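Local coordinates for oxidoreductase, NAD-binding/iron-sulfur cluster-binding protein (Nitratireductor pacificus pht-3B, PDB 6ZXU) that carries out reductive dehalogenation of organohalides, probably at its bound cobalamin with electrons supplied through two [4Fe-4S] clusters, at residues F84-L88 against A177-A181; G185-M190 against H341-G346; F192-H197 against G235-Y241. All blocks are in the same frame, centred on the assembly; numbering follows the deposited sequence.

Contacts 1 and 2 both use helix 168-190, and contact 3 uses strand 194-198, which follows that helix in the chain. All three are mostly buried. Contacts 1 and 2 are centred about 18 Å from the chain centre. Contact 3 is centred about 25 Å from it and includes the exposed Pro-193. The chemistry follows the elements joined. Contact 1 sets a turn on a helix and contact 2 joins two helices, both by apolar packing with no direct hydrogen bond between their segments. Contact 3 pairs two strands through backbone hydrogen bonds and side-chain hydroxyls. Arg-188, in segment 185-190, connects them, bonding to Phe-87 O and Leu-88 O of contact 1 and Ala-194 O of contact 3.

Contact 1 of 3, residues F84-L88 against A177-A181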
ATOM      1  N   PHE A  84     -16.169   0.685  -9.096  1.00 27.06           N
ATOM      2  CA  PHE A  84     -16.191  -0.209  -7.950  1.00 24.82           C
ATOM      3  C   PHE A  84     -17.575  -0.762  -7.637  1.00 23.71           C
ATOM      4  O   PHE A  84     -17.672  -1.877  -7.162  1.00 20.66           O
ATOM      5  CB  PHE A  84     -15.592   0.483  -6.692  1.00 25.06           C
ATOM      6  CG  PHE A  84     -14.179   0.950  -6.859  1.00 23.53           C
ATOM      7  CD1 PHE A  84     -13.282   0.280  -7.707  1.00 24.04           C
ATOM      8  CD2 PHE A  84     -13.691   2.003  -6.082  1.00 23.18           C
ATOM      9  CE1 PHE A  84     -11.973   0.752  -7.875  1.00 21.14           C
ATOM     10  CE2 PHE A  84     -12.388   2.446  -6.218  1.00 23.64           C
ATOM     11  CZ  PHE A  84     -11.523   1.846  -7.113  1.00 21.51           C
ATOM     12  N   THR A  85     -18.621   0.009  -7.949  1.00 22.58           N
ATOM     13  CA  THR A  85     -19.993  -0.457  -7.909  1.00 23.76           C
ATOM     14  C   THR A  85     -20.317  -1.765  -8.634  1.00 24.25           C
ATOM     15  O   THR A  85     -21.078  -2.592  -8.133  1.00 25.74           O
ATOM     16  CB  THR A  85     -20.919   0.629  -8.447  1.00 26.52           C
ATOM     17  OG1 THR A  85     -20.766   1.814  -7.654  1.00 26.41           O
ATOM     18  CG2 THR A  85     -22.327   0.171  -8.435  1.00 26.59           C
ATOM     19  N   ARG A  86     -19.644  -2.029  -9.750  1.00 26.39           N
ATOM     20  CA  ARG A  86     -19.804  -3.286 -10.500  1.00 25.90           C
ATOM     21  C   ARG A  86     -19.401  -4.490  -9.689  1.00 26.06           C
ATOM     22  O   ARG A  86     -19.736  -5.616 -10.030  1.00 26.43           O
ATOM     23  CB  ARG A  86     -18.954  -3.238 -11.809  1.00 31.70           C
ATOM     24  CG  ARG A  86     -19.227  -1.912 -12.540  1.00 36.72           C
ATOM     25  CD  ARG A  86     -18.868  -1.805 -14.000  1.00 52.03           C
ATOM     26  NE  ARG A  86     -17.558  -2.332 -14.366  1.00 56.46           N
ATOM     27  CZ  ARG A  86     -17.325  -3.520 -14.938  1.00 71.28           C
ATOM     28  NH1 ARG A  86     -16.065  -3.855 -15.269  1.00 69.64           N
ATOM     29  NH2 ARG A  86     -18.331  -4.379 -15.172  1.00 79.68           N
ATOM     30  N   PHE A  87     -18.666  -4.302  -8.608  1.00 21.51           N
ATOM     31  CA  PHE A  87     -18.180  -5.466  -7.873  1.00 23.22           C
ATOM     32  C   PHE A  87     -18.778  -5.580  -6.427  1.00 21.78           C
ATOM     33  O   PHE A  87     -18.270  -6.371  -5.601  1.00 20.02           O
ATOM     34  CB  PHE A  87     -16.626  -5.435  -7.818  1.00 24.86           C
ATOM     35  CG  PHE A  87     -15.992  -5.197  -9.172  1.00 25.51           C
ATOM     36  CD1 PHE A  87     -16.123  -6.168 -10.162  1.00 29.36           C
ATOM     37  CD2 PHE A  87     -15.389  -4.011  -9.479  1.00 27.08           C
ATOM     38  CE1 PHE A  87     -15.664  -5.947 -11.444  1.00 27.79           C
ATOM     39  CE2 PHE A  87     -14.883  -3.810 -10.739  1.00 30.95           C
ATOM     40  CZ  PHE A  87     -15.013  -4.769 -11.716  1.00 28.17           C
ATOM     41  N   LEU A  88     -19.825  -4.822  -6.157  1.00 20.43           N
ATOM     42  CA  LEU A  88     -20.570  -4.922  -4.900  1.00 21.75           C
ATOM     43  C   LEU A  88     -21.363  -6.215  -4.825  1.00 24.79           C
ATOM     44  O   LEU A  88     -21.666  -6.731  -3.737  1.00 22.48           O
ATOM     45  CB  LEU A  88     -21.498  -3.746  -4.752  1.00 23.16           C
ATOM     46  CG  LEU A  88     -20.877  -2.412  -4.670  1.00 20.16           C
ATOM     47  CD1 LEU A  88     -21.924  -1.317  -4.697  1.00 21.83           C
ATOM     48  CD2 LEU A  88     -19.996  -2.203  -3.443  1.00 23.13           C
ATOM     49  N   ALA A 177     -17.031   2.483  -1.432  1.00 19.98           N
ATOM     50  CA  ALA A 177     -17.381   1.491  -2.424  1.00 20.37           C
ATOM     51  C   ALA A 177     -16.283   0.505  -2.617  1.00 19.99           C
ATOM     52  O   ALA A 177     -16.486  -0.661  -2.749  1.00 19.25           O
ATOM     53  CB  ALA A 177     -17.685   2.190  -3.710  1.00 19.30           C
ATOM     54  N   GLU A 178     -15.062   1.012  -2.682  1.00 24.09           N
ATOM     55  CA  GLU A 178     -13.895   0.167  -2.808  1.00 20.87           C
ATOM     56  C   GLU A 178     -13.820  -0.869  -1.701  1.00 19.14           C
ATOM     57  O   GLU A 178     -13.691  -2.082  -1.957  1.00 20.49           O
ATOM     58  CB  GLU A 178     -12.651   1.055  -2.699  1.00 26.57           C
ATOM     59  CG  GLU A 178     -11.326   0.316  -2.824  1.00 29.75           C
ATOM     60  CD  GLU A 178     -10.246   0.882  -1.863  1.00 39.90           C
ATOM     61  OE1 GLU A 178      -9.744   2.028  -2.062  1.00 36.95           O
ATOM     62  OE2 GLU A 178      -9.878   0.188  -0.858  1.00 41.80           O
ATOM     63  N   ILE A 179     -13.860  -0.422  -0.452  1.00 17.75           N
ATOM     64  CA  ILE A 179     -13.808  -1.319   0.704  1.00 16.92           C
ATOM     65  C   ILE A 179     -14.993  -2.289   0.703  1.00 15.20           C
ATOM     66  O   ILE A 179     -14.832  -3.480   0.889  1.00 13.92           O
ATOM     67  CB  ILE A 179     -13.757  -0.517   2.040  1.00 17.06           C
ATOM     68  CG1 ILE A 179     -12.486   0.318   2.055  1.00 19.88           C
ATOM     69  CG2 ILE A 179     -13.879  -1.464   3.218  1.00 15.80           C
ATOM     70  CD1 ILE A 179     -12.372   1.238   3.241  1.00 21.05           C
ATOM     71  N   ALA A 180     -16.200  -1.794   0.436  1.00 16.73           N
ATOM     72  CA  ALA A 180     -17.404  -2.691   0.405  1.00 15.95           C
ATOM     73  C   ALA A 180     -17.330  -3.772  -0.659  1.00 16.89           C
ATOM     74  O   ALA A 180     -17.751  -4.894  -0.434  1.00 16.85           O
ATOM     75  CB  ALA A 180     -18.661  -1.854   0.210  1.00 17.54           C
ATOM     76  N   ALA A 181     -16.775  -3.433  -1.833  1.00 16.15           N
ATOM     77  CA  ALA A 181     -16.580  -4.374  -2.935  1.00 17.64           C
ATOM     78  C   ALA A 181     -15.568  -5.426  -2.585  1.00 16.26           C
ATOM     79  O   ALA A 181     -15.812  -6.609  -2.837  1.00 16.26           O
ATOM     80  CB  ALA A 181     -16.123  -3.646  -4.196  1.00 19.42           C
TER
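Phe-84 packs along helix 168-190 at Ala-177 and Glu-178. Its CB is 4.0 Å from CB of Ala-177. Its CG lies beside the backbone N and anti to the carbonyl carbon (chi1 -59°), which turns the ring to the helix. There CG is 4.1 Å from CA of Glu-178. Further out, CD2 comes to 3.7 Å from CB of Glu-178. CE2 is 4.1 Å from CG of Glu-178, and this methylene sits over one ring face. The two side chains run side by side, with ring and carboxylate planes 86° apart. The ring thus meets the aliphatic part of Glu-178, while the carboxylate forms salt bridges with Arg-455 and Arg-175. With an alanine here the ring would be gone, and a gap would probably open between the Glu-178 methylenes and Leu-350 of helix 342-354. Leu-88 reaches further along the same helix with CD2, which is 3.9 Å from CB of Ala-180 and 3.8 Å from N of Ala-181. Ala-181 CB meets both backbone and side chain of the turn, 3.7 Å from O of Phe-87 and 4.1 Å from CB of Phe-87. No hydrogen bond crosses between the segments. The motif is a type I beta turn from Thr-85 to Leu-88, at the C-terminal part of helix 74-85, packed on the small alanines of helix 168-190.

Contact 2 of 3, residues G185-M190 against H341-G346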
ATOM      1  N   GLY A 185     -16.696  -9.258  -1.703  1.00 19.21           N
ATOM      2  CA  GLY A 185     -16.081 -10.304  -2.488  1.00 17.59           C
ATOM      3  C   GLY A 185     -15.323 -11.307  -1.716  1.00 18.91           C
ATOM      4  O   GLY A 185     -15.309 -12.480  -2.056  1.00 19.58           O
ATOM      5  N   TYR A 186     -14.667 -10.865  -0.648  1.00 19.44           N
ATOM      6  CA  TYR A 186     -13.971 -11.778   0.287  1.00 18.49           C
ATOM      7  C   TYR A 186     -14.937 -12.785   0.923  1.00 19.61           C
ATOM      8  O   TYR A 186     -14.646 -13.990   0.967  1.00 18.57           O
ATOM      9  CB  TYR A 186     -13.316 -10.949   1.433  1.00 20.11           C
ATOM     10  CG  TYR A 186     -12.874 -11.684   2.635  1.00 18.21           C
ATOM     11  CD1 TYR A 186     -11.981 -12.730   2.537  1.00 17.67           C
ATOM     12  CD2 TYR A 186     -13.297 -11.311   3.899  1.00 19.85           C
ATOM     13  CE1 TYR A 186     -11.531 -13.402   3.653  1.00 20.39           C
ATOM     14  CE2 TYR A 186     -12.831 -11.955   5.067  1.00 19.05           C
ATOM     15  CZ  TYR A 186     -11.948 -12.984   4.956  1.00 20.33           C
ATOM     16  OH  TYR A 186     -11.522 -13.653   6.083  1.00 20.23           O
ATOM     17  N   VAL A 187     -16.104 -12.302   1.398  1.00 18.99           N
ATOM     18  CA  VAL A 187     -17.103 -13.226   2.029  1.00 19.44           C
ATOM     19  C   VAL A 187     -17.693 -14.180   0.946  1.00 19.98           C
ATOM     20  O   VAL A 187     -17.862 -15.366   1.200  1.00 20.69           O
ATOM     21  CB  VAL A 187     -18.198 -12.422   2.734  1.00 21.52           C
ATOM     22  CG1 VAL A 187     -19.338 -13.291   3.231  1.00 22.05           C
ATOM     23  CG2 VAL A 187     -17.619 -11.639   3.906  1.00 21.17           C
ATOM     24  N   ARG A 188     -17.936 -13.666  -0.250  1.00 18.90           N
ATOM     25  CA  ARG A 188     -18.398 -14.489  -1.392  1.00 21.32           C
ATOM     26  C   ARG A 188     -17.414 -15.589  -1.755  1.00 21.46           C
ATOM     27  O   ARG A 188     -17.795 -16.718  -2.028  1.00 23.29           O
ATOM     28  CB  ARG A 188     -18.721 -13.638  -2.583  1.00 20.31           C
ATOM     29  CG  ARG A 188     -19.996 -12.837  -2.444  1.00 22.05           C
ATOM     30  CD  ARG A 188     -20.426 -12.227  -3.758  1.00 22.55           C
ATOM     31  NE  ARG A 188     -19.423 -11.280  -4.337  1.00 25.06           N
ATOM     32  CZ  ARG A 188     -19.397  -9.981  -4.164  1.00 20.40           C
ATOM     33  NH1 ARG A 188     -20.252  -9.330  -3.330  1.00 22.51           N
ATOM     34  NH2 ARG A 188     -18.448  -9.266  -4.758  1.00 24.84           N
ATOM     35  N   TRP A 189     -16.124 -15.309  -1.670  1.00 22.38           N
ATOM     36  CA  TRP A 189     -15.116 -16.341  -1.908  1.00 21.95           C
ATOM     37  C   TRP A 189     -14.971 -17.373  -0.818  1.00 21.53           C
ATOM     38  O   TRP A 189     -14.464 -18.480  -1.046  1.00 25.13           O
ATOM     39  CB  TRP A 189     -13.757 -15.698  -2.180  1.00 25.19           C
ATOM     40  CG  TRP A 189     -13.559 -15.331  -3.617  1.00 23.94           C
ATOM     41  CD1 TRP A 189     -13.690 -14.087  -4.217  1.00 22.54           C
ATOM     42  CD2 TRP A 189     -13.246 -16.249  -4.657  1.00 26.06           C
ATOM     43  NE1 TRP A 189     -13.430 -14.189  -5.564  1.00 25.02           N
ATOM     44  CE2 TRP A 189     -13.142 -15.496  -5.870  1.00 25.01           C
ATOM     45  CE3 TRP A 189     -13.015 -17.649  -4.688  1.00 26.59           C
ATOM     46  CZ2 TRP A 189     -12.856 -16.095  -7.108  1.00 27.16           C
ATOM     47  CZ3 TRP A 189     -12.709 -18.260  -5.953  1.00 28.37           C
ATOM     48  CH2 TRP A 189     -12.634 -17.468  -7.130  1.00 25.46           C
ATOM     49  N   MET A 190     -15.396 -17.036   0.402  1.00 24.80           N
ATOM     50  CA  MET A 190     -15.455 -17.975   1.518  1.00 24.17           C
ATOM     51  C   MET A 190     -16.727 -18.864   1.448  1.00 26.44           C
ATOM     52  O   MET A 190     -16.822 -19.860   2.164  1.00 21.26           O
ATOM     53  CB  MET A 190     -15.438 -17.203   2.834  1.00 24.81           C
ATOM     54  CG  MET A 190     -14.037 -16.787   3.230  1.00 25.37           C
ATOM     55  SD  MET A 190     -13.952 -16.214   4.968  1.00 24.98           S
ATOM     56  CE  MET A 190     -15.165 -14.880   5.028  1.00 21.69           C
ATOM     57  N   HIS A 341      -5.332 -16.459  -1.431  1.00 23.57           N
ATOM     58  CA  HIS A 341      -6.162 -16.163  -0.273  1.00 21.59           C
ATOM     59  C   HIS A 341      -7.413 -15.422  -0.701  1.00 21.65           C
ATOM     60  O   HIS A 341      -7.361 -14.594  -1.607  1.00 21.39           O
ATOM     61  CB  HIS A 341      -5.358 -15.338   0.725  1.00 21.24           C
ATOM     62  CG  HIS A 341      -6.039 -15.171   2.040  1.00 19.58           C
ATOM     63  ND1 HIS A 341      -7.081 -14.292   2.229  1.00 21.15           N
ATOM     64  CD2 HIS A 341      -5.815 -15.752   3.230  1.00 20.31           C
ATOM     65  CE1 HIS A 341      -7.463 -14.323   3.496  1.00 21.45           C
ATOM     66  NE2 HIS A 341      -6.722 -15.227   4.115  1.00 20.95           N
ATOM     67  N   PRO A 342      -8.582 -15.734  -0.096  1.00 23.09           N
ATOM     68  CA  PRO A 342      -9.863 -15.076  -0.515  1.00 19.41           C
ATOM     69  C   PRO A 342      -9.912 -13.560  -0.447  1.00 18.82           C
ATOM     70  O   PRO A 342     -10.651 -12.936  -1.214  1.00 19.53           O
ATOM     71  CB  PRO A 342     -10.873 -15.635   0.495  1.00 19.91           C
ATOM     72  CG  PRO A 342     -10.367 -16.989   0.802  1.00 22.45           C
ATOM     73  CD  PRO A 342      -8.860 -16.867   0.824  1.00 24.16           C
ATOM     74  N   LEU A 343      -9.170 -12.954   0.463  1.00 18.96           N
ATOM     75  CA  LEU A 343      -9.113 -11.514   0.544  1.00 19.91           C
ATOM     76  C   LEU A 343      -8.461 -10.880  -0.664  1.00 18.64           C
ATOM     77  O   LEU A 343      -8.981  -9.910  -1.230  1.00 19.99           O
ATOM     78  CB  LEU A 343      -8.401 -11.075   1.842  1.00 20.32           C
ATOM     79  CG  LEU A 343      -8.377  -9.576   2.105  1.00 19.96           C
ATOM     80  CD1 LEU A 343      -9.764  -8.946   2.216  1.00 21.15           C
ATOM     81  CD2 LEU A 343      -7.590  -9.257   3.375  1.00 21.98           C
ATOM     82  N   ALA A 344      -7.315 -11.423  -1.071  1.00 17.56           N
ATOM     83  CA  ALA A 344      -6.687 -10.990  -2.313  1.00 19.38           C
ATOM     84  C   ALA A 344      -7.609 -11.201  -3.551  1.00 19.98           C
ATOM     85  O   ALA A 344      -7.734 -10.335  -4.404  1.00 19.99           O
ATOM     86  CB  ALA A 344      -5.395 -11.759  -2.507  1.00 21.68           C
ATOM     87  N   LEU A 345      -8.270 -12.335  -3.617  1.00 18.91           N
ATOM     88  CA  LEU A 345      -9.282 -12.563  -4.663  1.00 21.09           C
ATOM     89  C   LEU A 345     -10.395 -11.514  -4.643  1.00 20.58           C
ATOM     90  O   LEU A 345     -10.909 -11.138  -5.699  1.00 23.14           O
ATOM     91  CB  LEU A 345      -9.891 -13.980  -4.572  1.00 21.75           C
ATOM     92  CG  LEU A 345      -8.918 -15.069  -5.034  1.00 24.29           C
ATOM     93  CD1 LEU A 345      -9.327 -16.436  -4.589  1.00 23.20           C
ATOM     94  CD2 LEU A 345      -8.852 -15.066  -6.567  1.00 27.15           C
ATOM     95  N   GLY A 346     -10.745 -10.982  -3.487  1.00 20.18           N
ATOM     96  CA  GLY A 346     -11.738  -9.860  -3.421  1.00 18.24           C
ATOM     97  C   GLY A 346     -11.216  -8.623  -4.055  1.00 17.68           C
ATOM     98  O   GLY A 346     -11.985  -7.775  -4.511  1.00 19.01           O
TER
HETATM   99  O   HOH W   1     -11.915 -12.532  -7.549  1.00 36.32           O
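Tyr-186 has CG anti to its backbone N (chi1 165°), which lays the ring beside Pro-342 and Leu-343. Leu-345 has CG beside its own backbone N (chi1 -73°), and its branches spread over the indole of Trp-189. Pro-342 CB meets the edge of the tyrosine ring, 3.7 Å from CD1 of Tyr-186. The same CD1 is 4.0 Å from CB of Leu-343. Met-190 CE lies over one face of the tyrosine ring, toward its rim. The phenol OH of Tyr-186 is hydrogen-bonded to Asn-109.

At Trp-189 the contact is a CH-pi interaction. Leu-345 CB stands almost directly above the five-membered ring, 3.7 Å from its centroid. Leu-345 CD1 reaches the six-membered ring, 3.9 Å from CE3 of Trp-189. A water accepts from Trp-189 NE1 at 3.0 Å, so the indole N-H is satisfied. The water's link on to Leu-345 O is unusually short and so less certain.

Gly-185 and Gly-346 bring the backbones together, with their CA atoms 4.5 Å apart. The short helix axes approach to 7.7 Å and cross at 131°. His-341 is the N-cap of helix 342-354. Its ND1 accepts a nearly straight bond from Leu-343 N, 3.0 Å long and tilted slightly from the ring plane. Its NE2 is hydrogen-bonded to Phe-642 O, consistent with a proton on NE2. With no direct hydrogen bond between the segments, and the polar ends of Tyr-186 and His-341 satisfied elsewhere, fit holds the helices together. That fit depends on both glycines, where a CB would be tight.

Contact 3 of 3, residues F192-H197 against G235-Y241; sequences FPARGH and GVVTTGY
Strands 194-198 and 232-239 form an antiparallel pair at one border of a four-stranded sheet, where 194-198 is an outermost strand. Arg-195 with Thr-238 and His-197 with Val-236 are hydrogen-bonded pairs. Ala-194 with Thr-239 and Gly-196 with Val-237 are non-hydrogen-bonded pairs. Arg-195 N donates to Thr-238 O at 3.0 Å, and Thr-238 N returns a bond to Arg-195 O.

On the face with Arg-195 and His-197, the imidazole meets a hydroxyl: His-197 NE2 is 2.9 Å from Thr-238 OG1. The bond lies at the ring edge, in its plane, and either atom could be the donor. Thr-238 OG1 also bonds to His-140 ND1, and His-197 ND1 bonds to Gln-203 N. The imidazole is thus gripped at both nitrogens, which fixes its rotation. The Arg-195 side chain bends at chi2 and runs forward along its own strand, where NH1 donates to Gly-196 O at 2.6 Å, and NH2 forms a salt bridge with Asp-201.

Beyond the strand ends, Phe-192 and Tyr-241 make an edge-to-face pair with planes at 52°. Tyr-241 CD1 sits over the centre of the Phe-192 ring, 3.6 Å from CD1 of Phe-192. The OG1 of Thr-239 is anti to its backbone N (chi1 -178°) and donates to Pro-193 O at 2.7 Å. The same OG1 accepts from Tyr-241 N at 3.0 Å, closing an ST turn.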
ATOM      1  N   PHE A 192     -20.221 -17.559   1.044  1.00 22.07           N
ATOM      2  CA  PHE A 192     -21.437 -16.972   1.565  1.00 21.06           C
ATOM      3  C   PHE A 192     -21.869 -15.838   0.733  1.00 24.59           C
ATOM      4  O   PHE A 192     -21.053 -14.972   0.373  1.00 26.07           O
ATOM      5  CB  PHE A 192     -21.251 -16.482   3.052  1.00 24.01           C
ATOM      6  CG  PHE A 192     -20.817 -17.537   3.992  1.00 25.12           C
ATOM      7  CD1 PHE A 192     -19.477 -17.920   4.076  1.00 26.83           C
ATOM      8  CD2 PHE A 192     -21.740 -18.215   4.775  1.00 25.60           C
ATOM      9  CE1 PHE A 192     -19.065 -18.965   4.880  1.00 26.26           C
ATOM     10  CE2 PHE A 192     -21.329 -19.226   5.595  1.00 26.51           C
ATOM     11  CZ  PHE A 192     -19.991 -19.595   5.675  1.00 26.00           C
ATOM     12  N   PRO A 193     -23.139 -15.782   0.352  1.00 26.26           N
ATOM     13  CA  PRO A 193     -23.640 -14.608  -0.333  1.00 28.70           C
ATOM     14  C   PRO A 193     -23.503 -13.347   0.476  1.00 25.09           C
ATOM     15  O   PRO A 193     -23.654 -13.331   1.703  1.00 28.19           O
ATOM     16  CB  PRO A 193     -25.124 -14.935  -0.544  1.00 30.17           C
ATOM     17  CG  PRO A 193     -25.107 -16.428  -0.678  1.00 30.57           C
ATOM     18  CD  PRO A 193     -24.131 -16.878   0.348  1.00 31.20           C
ATOM     19  N   ALA A 194     -23.143 -12.294  -0.197  1.00 24.39           N
ATOM     20  CA  ALA A 194     -22.839 -10.977   0.422  1.00 22.82           C
ATOM     21  C   ALA A 194     -22.874  -9.884  -0.601  1.00 20.27           C
ATOM     22  O   ALA A 194     -22.535 -10.090  -1.790  1.00 22.91           O
ATOM     23  CB  ALA A 194     -21.465 -11.043   1.072  1.00 25.67           C
ATOM     24  N   ARG A 195     -23.355  -8.767  -0.196  1.00 19.03           N
ATOM     25  CA  ARG A 195     -23.570  -7.661  -1.089  1.00 21.56           C
ATOM     26  C   ARG A 195     -23.068  -6.381  -0.410  1.00 23.01           C
ATOM     27  O   ARG A 195     -23.314  -6.156   0.794  1.00 19.83           O
ATOM     28  CB  ARG A 195     -25.054  -7.541  -1.376  1.00 26.31           C
ATOM     29  CG  ARG A 195     -25.552  -6.268  -2.030  1.00 27.28           C
ATOM     30  CD  ARG A 195     -25.054  -6.100  -3.408  1.00 29.89           C
ATOM     31  NE  ARG A 195     -25.957  -5.365  -4.302  1.00 31.18           N
ATOM     32  CZ  ARG A 195     -26.116  -4.059  -4.417  1.00 33.27           C
ATOM     33  NH1 ARG A 195     -25.487  -3.155  -3.677  1.00 29.24           N
ATOM     34  NH2 ARG A 195     -26.981  -3.613  -5.355  1.00 36.08           N
ATOM     35  N   GLY A 196     -22.331  -5.538  -1.156  1.00 22.41           N
ATOM     36  CA  GLY A 196     -21.827  -4.288  -0.662  1.00 19.85           C
ATOM     37  C   GLY A 196     -22.764  -3.169  -1.004  1.00 19.76           C
ATOM     38  O   GLY A 196     -23.514  -3.240  -1.985  1.00 19.69           O
ATOM     39  N   HIS A 197     -22.743  -2.157  -0.178  1.00 19.30           N
ATOM     40  CA  HIS A 197     -23.608  -1.014  -0.323  1.00 20.57           C
ATOM     41  C   HIS A 197     -22.883   0.238   0.017  1.00 22.89           C
ATOM     42  O   HIS A 197     -22.074   0.264   0.978  1.00 23.75           O
ATOM     43  CB  HIS A 197     -24.871  -1.140   0.624  1.00 22.73           C
ATOM     44  CG  HIS A 197     -25.546  -2.465   0.605  1.00 21.31           C
ATOM     45  ND1 HIS A 197     -26.738  -2.711  -0.050  1.00 23.92           N
ATOM     46  CD2 HIS A 197     -25.193  -3.641   1.163  1.00 23.50           C
ATOM     47  CE1 HIS A 197     -27.092  -3.963   0.124  1.00 20.87           C
ATOM     48  NE2 HIS A 197     -26.181  -4.550   0.868  1.00 22.81           N
ATOM     49  N   GLY A 235     -20.104   2.641   4.311  1.00 21.62           N
ATOM     50  CA  GLY A 235     -20.259   1.479   3.483  1.00 20.40           C
ATOM     51  C   GLY A 235     -20.821   0.367   4.375  1.00 21.95           C
ATOM     52  O   GLY A 235     -20.635   0.371   5.583  1.00 20.80           O
ATOM     53  N   VAL A 236     -21.502  -0.589   3.757  1.00 20.87           N
ATOM     54  CA  VAL A 236     -22.136  -1.746   4.429  1.00 20.30           C
ATOM     55  C   VAL A 236     -21.916  -2.981   3.580  1.00 20.34           C
ATOM     56  O   VAL A 236     -21.929  -2.943   2.346  1.00 18.86           O
ATOM     57  CB  VAL A 236     -23.639  -1.525   4.639  1.00 21.35           C
ATOM     58  CG1 VAL A 236     -24.269  -2.788   5.174  1.00 20.42           C
ATOM     59  CG2 VAL A 236     -23.888  -0.333   5.554  1.00 23.99           C
ATOM     60  N   VAL A 237     -21.633  -4.074   4.240  1.00 19.44           N
ATOM     61  CA  VAL A 237     -21.725  -5.374   3.611  1.00 22.02           C
ATOM     62  C   VAL A 237     -22.837  -6.166   4.346  1.00 23.48           C
ATOM     63  O   VAL A 237     -22.746  -6.420   5.555  1.00 23.31           O
ATOM     64  CB  VAL A 237     -20.407  -6.140   3.703  1.00 20.96           C
ATOM     65  CG1 VAL A 237     -20.548  -7.517   3.110  1.00 20.50           C
ATOM     66  CG2 VAL A 237     -19.278  -5.357   2.987  1.00 25.40           C
ATOM     67  N   THR A 238     -23.886  -6.578   3.611  1.00 23.37           N
ATOM     68  CA  THR A 238     -24.932  -7.397   4.166  1.00 21.29           C
ATOM     69  C   THR A 238     -24.642  -8.825   3.757  1.00 23.37           C
ATOM     70  O   THR A 238     -24.142  -9.099   2.649  1.00 24.37           O
ATOM     71  CB  THR A 238     -26.338  -7.005   3.683  1.00 24.75           C
ATOM     72  OG1 THR A 238     -26.383  -7.084   2.242  1.00 22.89           O
ATOM     73  CG2 THR A 238     -26.680  -5.618   4.142  1.00 24.11           C
ATOM     74  N   THR A 239     -24.948  -9.759   4.625  1.00 23.44           N
ATOM     75  CA  THR A 239     -24.663 -11.157   4.355  1.00 23.29           C
ATOM     76  C   THR A 239     -25.481 -12.072   5.286  1.00 24.47           C
ATOM     77  O   THR A 239     -26.036 -11.623   6.295  1.00 22.88           O
ATOM     78  CB  THR A 239     -23.139 -11.429   4.530  1.00 23.74           C
ATOM     79  OG1 THR A 239     -22.826 -12.791   4.229  1.00 25.21           O
ATOM     80  CG2 THR A 239     -22.680 -11.167   5.951  1.00 26.20           C
ATOM     81  N   GLY A 240     -25.550 -13.342   4.918  1.00 25.59           N
ATOM     82  CA  GLY A 240     -26.084 -14.398   5.759  1.00 29.57           C
ATOM     83  C   GLY A 240     -24.986 -15.125   6.515  1.00 31.82           C
ATOM     84  O   GLY A 240     -25.277 -15.980   7.351  1.00 32.33           O
ATOM     85  N   TYR A 241     -23.716 -14.777   6.259  1.00 31.08           N
ATOM     86  CA  TYR A 241     -22.543 -15.183   7.113  1.00 26.43           C
ATOM     87  C   TYR A 241     -22.816 -14.581   8.522  1.00 27.41           C
ATOM     88  O   TYR A 241     -22.745 -13.359   8.734  1.00 28.88           O
ATOM     89  CB  TYR A 241     -21.252 -14.571   6.505  1.00 26.31           C
ATOM     90  CG  TYR A 241     -19.884 -14.870   7.121  1.00 22.51           C
ATOM     91  CD1 TYR A 241     -19.419 -16.125   7.200  1.00 20.41           C
ATOM     92  CD2 TYR A 241     -19.047 -13.832   7.454  1.00 22.87           C
ATOM     93  CE1 TYR A 241     -18.141 -16.400   7.629  1.00 21.09           C
ATOM     94  CE2 TYR A 241     -17.749 -14.046   7.926  1.00 20.97           C
ATOM     95  CZ  TYR A 241     -17.269 -15.314   7.989  1.00 22.34           C
ATOM     96  OH  TYR A 241     -15.964 -15.553   8.445  1.00 21.61           O
TER
HETATM   97  O   HOH W   2     -25.006 -15.133   2.911  1.00 35.40           O